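Peroxisomal acyl-CoA oxidase 1A (Solanum lycopersicum, PDB 2FON) probably catalyses the FAD-dependent oxidation of acyl-CoA thioesters to enoyl-CoA that opens peroxisomal fatty-acid beta-oxidation. Local coordinates at residues L357-A360 and Y361-F365; V308-A311 and S312-M315; G665-E668 and Y669-L673; A105-L108 and R109-D113. All blocks are in the same frame, centred on the assembly; numbering follows the deposited sequence.

Contact 1. Residues L357-A360 and Y361-F365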
loop_
_atom_site.group_PDB
_atom_site.type_symbol
_atom_site.label_atom_id
_atom_site.label_comp_id
_atom_site.label_asym_id
_atom_site.label_seq_id
_atom_site.Cartn_x
_atom_site.Cartn_y
_atom_site.Cartn_z
ATOM N N LEU B 357 12.265 -1.962 -11.207
ATOM C CA LEU B 357 12.633 -2.277 -12.576
ATOM C C LEU B 357 13.332 -3.642 -12.663
ATOM O O LEU B 357 12.835 -4.582 -13.311
ATOM C CB LEU B 357 13.558 -1.200 -13.012
ATOM C CG LEU B 357 13.951 -0.958 -14.447
ATOM C CD1 LEU B 357 13.025 -1.598 -15.453
ATOM C CD2 LEU B 357 13.948 0.541 -14.557
ATOM N N ALA B 358 14.466 -3.769 -11.975
ATOM C CA ALA B 358 15.146 -5.042 -11.818
ATOM C C ALA B 358 14.178 -6.152 -11.519
ATOM O O ALA B 358 14.258 -7.198 -12.167
ATOM C CB ALA B 358 16.164 -4.967 -10.742
ATOM N N SER B 359 13.260 -5.958 -10.567
ATOM C CA SER B 359 12.302 -7.025 -10.229
ATOM C C SER B 359 11.369 -7.431 -11.406
ATOM O O SER B 359 11.005 -8.593 -11.542
ATOM C CB SER B 359 11.451 -6.635 -9.019
ATOM O OG SER B 359 12.207 -6.574 -7.819
ATOM N N ALA B 360 10.989 -6.479 -12.252
ATOM C CA ALA B 360 10.096 -6.783 -13.360
ATOM C C ALA B 360 10.793 -7.693 -14.348
ATOM O O ALA B 360 10.174 -8.638 -14.886
ATOM C CB ALA B 360 9.660 -5.524 -14.051
ATOM N N TYR B 361 12.084 -7.418 -14.617
ATOM C CA TYR B 361 12.843 -8.339 -15.477
ATOM C C TYR B 361 13.079 -9.683 -14.734
ATOM O O TYR B 361 12.877 -10.749 -15.312
ATOM C CB TYR B 361 14.099 -7.688 -16.012
ATOM C CG TYR B 361 13.903 -6.727 -17.179
ATOM C CD1 TYR B 361 13.458 -5.432 -16.989
ATOM C CD2 TYR B 361 14.198 -7.118 -18.476
ATOM C CE1 TYR B 361 13.267 -4.542 -18.068
ATOM C CE2 TYR B 361 14.040 -6.241 -19.580
ATOM C CZ TYR B 361 13.573 -4.950 -19.354
ATOM O OH TYR B 361 13.422 -4.097 -20.440
ATOM N N ALA B 362 13.405 -9.655 -13.438
ATOM C CA ALA B 362 13.603 -10.930 -12.722
ATOM C C ALA B 362 12.356 -11.796 -12.767
ATOM O O ALA B 362 12.438 -12.944 -13.207
ATOM C CB ALA B 362 14.105 -10.739 -11.285
ATOM N N PHE B 363 11.211 -11.253 -12.332
ATOM C CA PHE B 363 9.921 -11.966 -12.366
ATOM C C PHE B 363 9.531 -12.284 -13.808
ATOM O O PHE B 363 8.949 -13.314 -14.076
ATOM C CB PHE B 363 8.793 -11.161 -11.682
ATOM C CG PHE B 363 9.067 -10.795 -10.213
ATOM C CD1 PHE B 363 8.228 -9.908 -9.547
ATOM C CD2 PHE B 363 10.130 -11.339 -9.518
ATOM C CE1 PHE B 363 8.484 -9.555 -8.198
ATOM C CE2 PHE B 363 10.388 -11.031 -8.201
ATOM C CZ PHE B 363 9.581 -10.127 -7.535
ATOM N N ARG B 364 9.904 -11.455 -14.770
ATOM C CA ARG B 364 9.685 -11.911 -16.156
ATOM C C ARG B 364 10.334 -13.245 -16.485
ATOM O O ARG B 364 9.752 -14.055 -17.203
ATOM C CB ARG B 364 10.114 -10.919 -17.219
ATOM C CG ARG B 364 9.431 -11.245 -18.510
ATOM C CD ARG B 364 7.982 -11.109 -18.394
ATOM N NE ARG B 364 7.340 -11.123 -19.697
ATOM C CZ ARG B 364 6.223 -10.456 -19.998
ATOM N NH1 ARG B 364 5.644 -9.683 -19.093
ATOM N NH2 ARG B 364 5.702 -10.519 -21.228
ATOM N N PHE B 365 11.533 -13.461 -15.942
ATOM C CA PHE B 365 12.351 -14.601 -16.303
ATOM C C PHE B 365 12.025 -15.791 -15.471
ATOM O O PHE B 365 11.979 -16.912 -15.976
ATOM C CB PHE B 365 13.819 -14.230 -16.235
ATOM C CG PHE B 365 14.204 -13.126 -17.224
ATOM C CD1 PHE B 365 15.222 -12.200 -16.913
ATOM C CD2 PHE B 365 13.541 -13.014 -18.439
ATOM C CE1 PHE B 365 15.575 -11.225 -17.792
ATOM C CE2 PHE B 365 13.896 -12.038 -19.341
ATOM C CZ PHE B 365 14.926 -11.142 -19.035
#
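Two successive turns of helix 347-380 are joined where Y361 N donates to L357 O at 3.2 Å, A362 N to A358 O, F363 N to S359 O and R364 N to A360 O. The i to i+4 spacing is that of a regular alpha-helix. The last of these bonds is the most bent, at 144°, and its donor sits above the carbonyl plane of A360 instead of on a lone pair.

L357 and Y361 lie alongside each other and point the same way, L357 CD1 coming to 3.9 Å from Y361 CE1. The leucine CG is anti to its backbone nitrogen (chi1 -166°), which sends the branch down the helix flank toward the tyrosine. Beyond the ring, the hydroxyl of Y361 is hydrogen-bonded to L622 O. On another flank, one face of the F363 ring lies over the turn before it: S359 O approaches that face, 3.2 Å from F363 CG, and S359 CB is 4.2 Å from F363 CZ. F363 also rests on S312 of helix 297-328. Replacing F363 by an alanine is likely to strip S359 CB of its aromatic cover and open a gap against S312.

Helices 567-585, 535-558, 297-328 and 37-45 all touch this segment of the C-alpha1 domain: A358 lies on I577, A360 on M315 and W44, and A362 on V550 and Y554. The main-chain N-H groups of 361-364 and S359 OG, which bonds to P355 O, are satisfied within the helix, while the polar ends of Y361 and R364 find partners outside it, in L622 O and S312 OG.

Contact 2. Residues V308-A311 and S312-M315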
loop_
_atom_site.group_PDB
_atom_site.type_symbol
_atom_site.label_atom_id
_atom_site.label_comp_id
_atom_site.label_asym_id
_atom_site.label_seq_id
_atom_site.Cartn_x
_atom_site.Cartn_y
_atom_site.Cartn_z
ATOM N N VAL B 308 2.285 -15.559 -11.788
ATOM C CA VAL B 308 3.605 -14.943 -11.765
ATOM C C VAL B 308 3.782 -14.067 -12.989
ATOM O O VAL B 308 4.302 -12.981 -12.891
ATOM C CB VAL B 308 4.757 -15.942 -11.695
ATOM C CG1 VAL B 308 6.043 -15.185 -11.755
ATOM C CG2 VAL B 308 4.688 -16.772 -10.414
ATOM N N ALA B 309 3.358 -14.563 -14.142
ATOM C CA ALA B 309 3.330 -13.770 -15.364
ATOM C C ALA B 309 2.600 -12.419 -15.157
ATOM O O ALA B 309 3.170 -11.351 -15.401
ATOM C CB ALA B 309 2.689 -14.562 -16.469
ATOM N N ASP B 310 1.364 -12.451 -14.691
ATOM C CA ASP B 310 0.707 -11.208 -14.379
ATOM C C ASP B 310 1.467 -10.325 -13.350
ATOM O O ASP B 310 1.357 -9.112 -13.378
ATOM C CB ASP B 310 -0.762 -11.432 -14.031
ATOM C CG ASP B 310 -1.620 -11.856 -15.276
ATOM O OD1 ASP B 310 -1.080 -11.956 -16.453
ATOM O OD2 ASP B 310 -2.856 -12.127 -15.058
ATOM N N ALA B 311 2.281 -10.901 -12.471
ATOM C CA ALA B 311 3.051 -10.056 -11.547
ATOM C C ALA B 311 4.056 -9.237 -12.305
ATOM O O ALA B 311 4.136 -8.048 -12.125
ATOM C CB ALA B 311 3.710 -10.855 -10.483
ATOM N N SER B 312 4.789 -9.863 -13.195
ATOM C CA SER B 312 5.657 -9.115 -14.018
ATOM C C SER B 312 4.850 -8.121 -14.836
ATOM O O SER B 312 5.349 -7.043 -15.152
ATOM C CB SER B 312 6.511 -10.045 -14.917
ATOM O OG SER B 312 5.855 -10.462 -16.089
ATOM N N LEU B 313 3.607 -8.435 -15.173
ATOM C CA LEU B 313 2.895 -7.469 -15.980
ATOM C C LEU B 313 2.574 -6.202 -15.151
ATOM O O LEU B 313 3.077 -5.130 -15.457
ATOM C CB LEU B 313 1.703 -8.097 -16.721
ATOM C CG LEU B 313 0.686 -7.156 -17.374
ATOM C CD1 LEU B 313 1.191 -6.635 -18.667
ATOM C CD2 LEU B 313 -0.744 -7.791 -17.521
ATOM N N ALA B 314 1.799 -6.304 -14.084
ATOM C CA ALA B 314 1.629 -5.153 -13.163
ATOM C C ALA B 314 2.985 -4.452 -12.708
ATOM O O ALA B 314 3.104 -3.246 -12.756
ATOM C CB ALA B 314 0.770 -5.568 -11.948
ATOM N N MET B 315 4.005 -5.176 -12.275
ATOM C CA MET B 315 5.182 -4.477 -11.865
ATOM C C MET B 315 5.704 -3.615 -13.045
ATOM O O MET B 315 6.055 -2.434 -12.874
ATOM C CB MET B 315 6.230 -5.474 -11.409
ATOM C CG MET B 315 7.533 -4.893 -10.956
ATOM S SD MET B 315 7.272 -4.193 -9.318
ATOM C CE MET B 315 7.720 -5.532 -8.210
#
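S312 reaches back along helix 297-328 with both of its donors. Its amide bonds to V308 O at 3.2 Å, and its hydroxyl gives a second bond, from S312 OG to A309 O at 2.9 Å, in the carbonyl plane and on a lone pair. The chi1 of 83° sets OG between the backbone nitrogen and the carbonyl carbon, where it can fold back onto the preceding turn. A309 O therefore accepts twice, since L313 N also donates to it, along a less straight path of 140°. A314 N to D310 O and M315 N to A311 O (171°) complete the backbone series.

A bond from the next helix adds to this: R364 NH1 is hydrogen-bonded to S312 OG. Without the S312 hydroxyl, as in an alanine, R364 NH1 is likely to lose this partner and A309 O its side-chain donor.

Apolar contact between the two turns is slight; the side chains pack outward instead. A311 and A314 touch T407 and Y436, V308 meets V366 and L370, and M315 lies on S359 and A360. S312 OG, donating to a main-chain carbonyl and meeting a guanidinium N-H, is thus a buried polar link between helices 297-328 and 347-380 of the C-alpha1 domain.

Contact 3. Residues G665-E668 and Y669-L673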
loop_
_atom_site.group_PDB
_atom_site.type_symbol
_atom_site.label_atom_id
_atom_site.label_comp_id
_atom_site.label_asym_id
_atom_site.label_seq_id
_atom_site.Cartn_x
_atom_site.Cartn_y
_atom_site.Cartn_z
ATOM N N GLY B 665 -24.874 22.651 -3.700
ATOM C CA GLY B 665 -24.631 22.761 -2.285
ATOM C C GLY B 665 -24.250 24.161 -1.863
ATOM O O GLY B 665 -24.763 24.654 -0.878
ATOM N N PHE B 666 -23.361 24.819 -2.596
ATOM C CA PHE B 666 -22.843 26.072 -2.106
ATOM C C PHE B 666 -23.859 27.164 -1.736
ATOM O O PHE B 666 -23.703 27.732 -0.657
ATOM C CB PHE B 666 -21.714 26.641 -2.951
ATOM C CG PHE B 666 -21.196 27.958 -2.423
ATOM C CD1 PHE B 666 -19.987 28.021 -1.733
ATOM C CD2 PHE B 666 -21.949 29.138 -2.585
ATOM C CE1 PHE B 666 -19.560 29.234 -1.223
ATOM C CE2 PHE B 666 -21.530 30.335 -2.067
ATOM C CZ PHE B 666 -20.350 30.394 -1.387
ATOM N N HIS B 667 -24.871 27.483 -2.563
ATOM C CA HIS B 667 -25.822 28.548 -2.173
ATOM C C HIS B 667 -26.697 28.096 -1.006
ATOM O O HIS B 667 -27.108 28.905 -0.165
ATOM C CB HIS B 667 -26.712 29.039 -3.337
ATOM C CG HIS B 667 -26.042 30.036 -4.246
ATOM N ND1 HIS B 667 -26.242 31.401 -4.142
ATOM C CD2 HIS B 667 -25.186 29.863 -5.289
ATOM C CE1 HIS B 667 -25.538 32.021 -5.081
ATOM N NE2 HIS B 667 -24.885 31.110 -5.786
ATOM N N GLU B 668 -26.981 26.796 -0.954
ATOM C CA GLU B 668 -27.855 26.257 0.091
ATOM C C GLU B 668 -27.148 26.232 1.445
ATOM O O GLU B 668 -27.714 26.682 2.443
ATOM C CB GLU B 668 -28.339 24.847 -0.267
ATOM C CG GLU B 668 -29.862 24.657 -0.135
ATOM C CD GLU B 668 -30.258 23.204 0.160
ATOM O OE1 GLU B 668 -30.006 22.319 -0.690
ATOM O OE2 GLU B 668 -30.822 22.949 1.256
ATOM N N TYR B 669 -25.919 25.724 1.491
ATOM C CA TYR B 669 -25.273 25.615 2.778
ATOM C C TYR B 669 -24.245 26.683 3.038
ATOM O O TYR B 669 -24.165 27.202 4.130
ATOM C CB TYR B 669 -24.740 24.198 3.044
ATOM C CG TYR B 669 -25.763 23.146 2.684
ATOM C CD1 TYR B 669 -25.579 22.330 1.543
ATOM C CD2 TYR B 669 -26.965 23.013 3.436
ATOM C CE1 TYR B 669 -26.523 21.389 1.184
ATOM C CE2 TYR B 669 -27.940 22.091 3.080
ATOM C CZ TYR B 669 -27.699 21.278 1.957
ATOM O OH TYR B 669 -28.634 20.360 1.578
ATOM N N ILE B 670 -23.442 27.028 2.056
ATOM C CA ILE B 670 -22.294 27.851 2.420
ATOM C C ILE B 670 -22.565 29.348 2.431
ATOM O O ILE B 670 -22.098 30.063 3.339
ATOM C CB ILE B 670 -21.040 27.475 1.620
ATOM C CG1 ILE B 670 -20.869 25.969 1.710
ATOM C CG2 ILE B 670 -19.818 28.193 2.162
ATOM C CD1 ILE B 670 -20.968 25.366 3.179
ATOM N N ARG B 671 -23.320 29.807 1.428
ATOM C CA ARG B 671 -23.664 31.217 1.318
ATOM C C ARG B 671 -24.275 31.713 2.647
ATOM O O ARG B 671 -23.719 32.636 3.258
ATOM C CB ARG B 671 -24.586 31.467 0.115
ATOM C CG ARG B 671 -24.434 32.871 -0.457
ATOM C CD ARG B 671 -25.748 33.514 -0.897
ATOM N NE ARG B 671 -25.522 34.958 -1.094
ATOM C CZ ARG B 671 -26.357 35.802 -1.713
ATOM N NH1 ARG B 671 -27.522 35.373 -2.213
ATOM N NH2 ARG B 671 -26.027 37.090 -1.838
ATOM N N PRO B 672 -25.345 31.042 3.148
ATOM C CA PRO B 672 -25.951 31.563 4.374
ATOM C C PRO B 672 -24.901 31.836 5.417
ATOM O O PRO B 672 -24.852 32.940 5.925
ATOM C CB PRO B 672 -26.879 30.441 4.843
ATOM C CG PRO B 672 -27.222 29.711 3.616
ATOM C CD PRO B 672 -26.016 29.818 2.688
ATOM N N LEU B 673 -24.048 30.849 5.702
ATOM C CA LEU B 673 -23.054 30.960 6.766
ATOM C C LEU B 673 -22.064 32.120 6.501
ATOM O O LEU B 673 -21.682 32.851 7.427
ATOM C CB LEU B 673 -22.386 29.592 7.032
ATOM C CG LEU B 673 -21.006 29.170 6.486
ATOM C CD1 LEU B 673 -19.925 29.511 7.450
ATOM C CD2 LEU B 673 -20.935 27.672 6.235
HETATM O O HOH W 1 -30.566 20.387 3.457
#
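F666 and I670 meet in the first turn of the C-terminal helix 666-675, which opens with a wider pi-type turn: F666 O accepts from I670 N at 2.8 Å and from R671 N at 3.0 Å. One residue earlier, Y669 N bonds to G665 O. G665 has a positive phi, where a beta carbon would press on the carbonyl oxygen of the preceding residue. P672 has no N-H to give to the turn before it, and the helix is kinked there; its ring instead packs on the carbonyl oxygens of H667 and E668.

The F666 side chain leaves the backbone with CG anti to its nitrogen (chi1 180°), which carries the ring forward under the next turn. I670 crosses it at about a right angle: I670 CB sits over one face in a CH-pi contact, and I670 CG2 is 3.6 Å from F666 CE1. The same ring stacks with H233 of the second subunit, and I670 packs on I151 of that subunit, so this helix belongs to the dimer interface. R671 starts beside F666, CB against CE2, then bends at its second torsion and brings R671 CD to 3.9 Å from H667 ND1.

E668 and Y669 run alongside each other. E668 CB stands squarely over the centre of the phenol ring, 5° off its normal, and the carboxylate follows the ring outward to the hydroxyl, its plane turned 42° from that of the ring. A water in the ring plane lies 2.7 Å from Y669 OH and gives a weak bond to E668 OE2.

Contact 4. Residues A105-L108 and R109-D113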
loop_
_atom_site.group_PDB
_atom_site.type_symbol
_atom_site.label_atom_id
_atom_site.label_comp_id
_atom_site.label_asym_id
_atom_site.label_seq_id
_atom_site.Cartn_x
_atom_site.Cartn_y
_atom_site.Cartn_z
ATOM N N ALA B 105 -7.332 -14.380 -28.316
ATOM C CA ALA B 105 -8.424 -13.908 -27.498
ATOM C C ALA B 105 -7.995 -13.641 -26.076
ATOM O O ALA B 105 -8.509 -12.710 -25.424
ATOM C CB ALA B 105 -9.545 -14.904 -27.505
ATOM N N THR B 106 -7.074 -14.436 -25.549
ATOM C CA THR B 106 -6.580 -14.100 -24.189
ATOM C C THR B 106 -5.917 -12.692 -24.177
ATOM O O THR B 106 -6.276 -11.810 -23.356
ATOM C CB THR B 106 -5.588 -15.155 -23.650
ATOM O OG1 THR B 106 -6.057 -16.472 -23.998
ATOM C CG2 THR B 106 -5.482 -15.054 -22.199
ATOM N N MET B 107 -4.963 -12.519 -25.091
ATOM C CA MET B 107 -4.326 -11.282 -25.368
ATOM C C MET B 107 -5.394 -10.199 -25.529
ATOM O O MET B 107 -5.330 -9.177 -24.856
ATOM C CB MET B 107 -3.507 -11.428 -26.664
ATOM C CG MET B 107 -2.072 -10.850 -26.664
ATOM S SD MET B 107 -1.117 -11.344 -25.185
ATOM C CE MET B 107 0.593 -11.313 -25.740
ATOM N N LEU B 108 -6.374 -10.400 -26.410
ATOM C CA LEU B 108 -7.322 -9.345 -26.684
ATOM C C LEU B 108 -7.984 -8.889 -25.398
ATOM O O LEU B 108 -8.067 -7.675 -25.097
ATOM C CB LEU B 108 -8.369 -9.740 -27.697
ATOM C CG LEU B 108 -9.190 -8.515 -28.088
ATOM C CD1 LEU B 108 -9.488 -8.402 -29.572
ATOM C CD2 LEU B 108 -10.447 -8.444 -27.289
ATOM N N ARG B 109 -8.440 -9.834 -24.604
ATOM C CA ARG B 109 -9.030 -9.405 -23.338
ATOM C C ARG B 109 -8.011 -8.723 -22.439
ATOM O O ARG B 109 -8.356 -7.747 -21.768
ATOM C CB ARG B 109 -9.804 -10.513 -22.653
ATOM C CG ARG B 109 -11.201 -10.712 -23.248
ATOM C CD ARG B 109 -11.914 -11.915 -22.677
ATOM N NE ARG B 109 -11.810 -13.081 -23.557
ATOM C CZ ARG B 109 -11.081 -14.164 -23.280
ATOM N NH1 ARG B 109 -10.381 -14.192 -22.143
ATOM N NH2 ARG B 109 -11.043 -15.192 -24.138
ATOM N N ARG B 110 -6.747 -9.152 -22.472
ATOM C CA ARG B 110 -5.767 -8.503 -21.593
ATOM C C ARG B 110 -5.785 -7.007 -21.869
ATOM O O ARG B 110 -5.908 -6.200 -20.986
ATOM C CB ARG B 110 -4.364 -9.088 -21.780
ATOM C CG ARG B 110 -3.336 -8.548 -20.812
ATOM C CD ARG B 110 -1.849 -8.990 -21.133
ATOM N NE ARG B 110 -1.546 -10.440 -21.066
ATOM C CZ ARG B 110 -2.014 -11.291 -20.142
ATOM N NH1 ARG B 110 -2.803 -10.872 -19.118
ATOM N NH2 ARG B 110 -1.683 -12.580 -20.228
ATOM N N TYR B 111 -5.703 -6.644 -23.124
ATOM C CA TYR B 111 -5.529 -5.266 -23.493
ATOM C C TYR B 111 -6.776 -4.353 -23.377
ATOM O O TYR B 111 -6.661 -3.143 -23.245
ATOM C CB TYR B 111 -4.846 -5.242 -24.854
ATOM C CG TYR B 111 -3.435 -5.696 -24.658
ATOM C CD1 TYR B 111 -2.997 -6.952 -25.071
ATOM C CD2 TYR B 111 -2.548 -4.898 -23.984
ATOM C CE1 TYR B 111 -1.669 -7.369 -24.826
ATOM C CE2 TYR B 111 -1.260 -5.303 -23.742
ATOM C CZ TYR B 111 -0.819 -6.527 -24.163
ATOM O OH TYR B 111 0.492 -6.842 -23.882
ATOM N N VAL B 112 -7.959 -4.955 -23.431
ATOM C CA VAL B 112 -9.180 -4.292 -23.029
ATOM C C VAL B 112 -9.040 -3.786 -21.562
ATOM O O VAL B 112 -9.599 -2.761 -21.195
ATOM C CB VAL B 112 -10.397 -5.246 -23.201
ATOM C CG1 VAL B 112 -11.654 -4.670 -22.538
ATOM C CG2 VAL B 112 -10.681 -5.444 -24.605
ATOM N N ASP B 113 -8.320 -4.548 -20.742
ATOM C CA ASP B 113 -7.829 -4.118 -19.439
ATOM C C ASP B 113 -8.899 -3.743 -18.445
ATOM O O ASP B 113 -8.816 -2.714 -17.831
ATOM C CB ASP B 113 -6.847 -2.956 -19.617
ATOM C CG ASP B 113 -6.099 -2.582 -18.323
ATOM O OD1 ASP B 113 -5.683 -3.472 -17.534
ATOM O OD2 ASP B 113 -5.875 -1.371 -18.124
#
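R109 folds back along helix 102-112 so that one face of its guanidinium covers A105 O, with R109 CZ 3.7 Å from that oxygen. R109 NH2 also comes within 3.7 Å of A105 CB. The bend at chi3 (-99°) brings the flat group down over the carbonyl, whose oxygen meanwhile accepts from R109 N at 3.0 Å. On another side of the helix, M107 and Y111 run side by side. M107 CG lies in the plane of the ring at its edge, 4.0 Å from Y111 CE1, and the sulfur follows the same edge. L108 and V112 touch through L108 CD2 and V112 CG2, again at 4.0 Å. The guanidinium of R110 stays near the sulfur, with M107 SD 4.2 Å from R110 NE.

The M107–Y111 pair is a Met-aromatic contact of the edge type, set on two successive turns of an alpha-helix in the N-terminal domain. Below it run the backbone bonds R110 N to T106 O, Y111 N to M107 O and V112 N to L108 O. The helix ends at V112; at D113, the next residue, phi turns positive (61°).

Neighbouring helices pack against these side chains. Helix 48-62 takes M107 and Y111, through L53, T54 and S58, and the Y111 ring meets Y632 edge-to-face. Helix 77-97 lies against A105, L108 and R109, with I95 touching the first and last of these, while W122 makes a cation-pi contact with R109. Past the helix end, the D113 carboxylate forms salt bridges to R317 and K69 through OD2.

Along the chain come contacts 4, 2, 1 and 3 in that order. Contacts 1 and 2 share the C-alpha1 domain, on the successive helices 347-380 and 297-328; their centres are 9 Å apart and A360 CB packs on M315 CG at 3.8 Å. Contact 4, in the N-terminal domain, has its centre 15 Å from that of contact 2 and meets it through a long, weak ion pair between D310 and R110, with L313 beside the arginine. Contact 3 is remote, its centre 48 Å from that of contact 4 and 54 Å from that of contact 1. Helix 297-328 thus touches helices 347-380 and 102-112, bridging N-terminal and C-alpha1 parts, while the C-terminal helix reaches the second subunit.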